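Local coordinates for protein aminotransferase TlmJ (Streptoalloteichus hindustanus, PDB 5UID) that probably transfers amino groups in natural-product biosynthesis, as a pyridoxal-phosphate-dependent enzyme of the DegT/DnrJ/EryC1 aminotransferase family, at residues 77-82 / 98-103. Residues are numbered along the deposited sequence; the frame is centred on the assembly and turned at random.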
# COMPACT_ATOMS: atom_id res chain seq x y z
N GLY A 77 -0.54 0.48 -27.64
CA GLY A 77 0.36 0.30 -28.75
C GLY A 77 1.77 -0.11 -28.36
O GLY A 77 2.54 -0.51 -29.24
N ASP A 78 2.12 -0.01 -27.08
CA ASP A 78 3.44 -0.41 -26.61
C ASP A 78 3.43 -1.87 -26.19
O ASP A 78 2.38 -2.47 -25.93
CB ASP A 78 3.89 0.47 -25.44
CG ASP A 78 4.01 1.93 -25.81
OD1 ASP A 78 4.04 2.25 -27.02
OD2 ASP A 78 4.08 2.78 -24.89
N GLU A 79 4.63 -2.45 -26.13
CA GLU A 79 4.82 -3.83 -25.70
C GLU A 79 5.94 -3.88 -24.67
O GLU A 79 6.91 -3.13 -24.76
CB GLU A 79 5.14 -4.75 -26.88
CG GLU A 79 4.01 -4.91 -27.87
CD GLU A 79 4.38 -5.80 -29.03
OE1 GLU A 79 5.59 -5.96 -29.31
OE2 GLU A 79 3.46 -6.36 -29.67
N VAL A 80 5.79 -4.77 -23.69
CA VAL A 80 6.81 -5.00 -22.67
C VAL A 80 7.10 -6.49 -22.62
O VAL A 80 6.18 -7.30 -22.43
CB VAL A 80 6.39 -4.47 -21.29
CG1 VAL A 80 7.48 -4.74 -20.27
CG2 VAL A 80 6.08 -2.98 -21.36
N VAL A 81 8.37 -6.85 -22.78
CA VAL A 81 8.79 -8.25 -22.76
C VAL A 81 9.11 -8.65 -21.32
O VAL A 81 9.79 -7.91 -20.60
CB VAL A 81 10.00 -8.47 -23.68
CG1 VAL A 81 10.44 -9.92 -23.62
CG2 VAL A 81 9.66 -8.07 -25.11
N LEU A 82 8.62 -9.81 -20.92
CA LEU A 82 8.91 -10.39 -19.61
C LEU A 82 8.75 -11.90 -19.74
O LEU A 82 7.95 -12.36 -20.56
CB LEU A 82 7.97 -9.84 -18.52
CG LEU A 82 6.49 -10.22 -18.48
CD1 LEU A 82 5.86 -9.72 -17.18
CD2 LEU A 82 5.72 -9.67 -19.68
N GLY A 98 -2.62 -0.09 -20.58
CA GLY A 98 -3.00 -0.26 -21.96
C GLY A 98 -1.95 -0.92 -22.84
O GLY A 98 -2.20 -1.11 -24.03
N ALA A 99 -0.80 -1.27 -22.28
CA ALA A 99 0.26 -1.92 -23.03
C ALA A 99 0.05 -3.43 -23.07
O ALA A 99 -0.70 -4.00 -22.27
CB ALA A 99 1.63 -1.60 -22.43
N ARG A 100 0.74 -4.08 -24.00
CA ARG A 100 0.58 -5.51 -24.21
C ARG A 100 1.77 -6.25 -23.61
O ARG A 100 2.90 -6.06 -24.08
CB ARG A 100 0.46 -5.83 -25.70
CG ARG A 100 0.42 -7.31 -26.02
CD ARG A 100 0.10 -7.53 -27.50
NE ARG A 100 0.10 -8.94 -27.85
CZ ARG A 100 1.11 -9.55 -28.48
NH1 ARG A 100 2.19 -8.87 -28.82
NH2 ARG A 100 1.03 -10.85 -28.76
N PRO A 101 1.57 -7.09 -22.59
CA PRO A 101 2.67 -7.92 -22.08
C PRO A 101 3.02 -9.00 -23.08
O PRO A 101 2.17 -9.80 -23.47
CB PRO A 101 2.10 -8.51 -20.78
CG PRO A 101 0.84 -7.73 -20.49
CD PRO A 101 0.33 -7.28 -21.82
N VAL A 102 4.29 -9.03 -23.50
CA VAL A 102 4.78 -9.99 -24.49
C VAL A 102 5.67 -10.98 -23.76
O VAL A 102 6.80 -10.65 -23.38
CB VAL A 102 5.53 -9.30 -25.64
CG1 VAL A 102 6.07 -10.33 -26.61
CG2 VAL A 102 4.61 -8.32 -26.35
N PHE A 103 5.17 -12.20 -23.57
CA PHE A 103 5.87 -13.18 -22.75
C PHE A 103 6.94 -13.90 -23.55
O PHE A 103 6.74 -14.27 -24.71
CB PHE A 103 4.88 -14.19 -22.17
CG PHE A 103 3.86 -13.57 -21.25
CD1 PHE A 103 4.24 -13.05 -20.03
CD2 PHE A 103 2.52 -13.52 -21.61
CE1 PHE A 103 3.31 -12.48 -19.18
CE2 PHE A 103 1.58 -12.95 -20.77
CZ PHE A 103 1.98 -12.43 -19.55
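L82 and F103 lie side by side at the buried end of two parallel strands: L82 CD2 sits 3.7 Å from F103 CD1, obliquely to the ring, and also touches CB of P101. The leucine reaches them with CG in the crowded position between its backbone N and carbonyl carbon (chi1 71°). I94 of helix 88-95 packs on this same face, against V80, L82 and P101. Strand 79-83, that helix and strand 100-104 form a beta-alpha-beta unit of the large sheet, with 100-104 at one edge of the sheet within this chain. Four backbone bonds zip the strands together, from R100 N to D78 O, V80 N to R100 O, V102 N to V80 O (2.8 Å) and L82 N to V102 O. The opposite face opens to solvent near R100. There the extended chains of E79 and R100 run alongside each other, and E79 OE2 meets R100 NH1 at the guanidinium edge, 2.9 Å away, in a salt bridge whose hydrogen bond is weak (127° at the hydrogen). V102 CG2 lies alongside the glutamate chain, 3.6 Å from E79 CB and 3.7 Å from E79 CD. An alanine in place of E79 would probably leave the R100 guanidinium without this mate and freer to swing, and take from V102 CG2 the part of its packing that lies beyond CB.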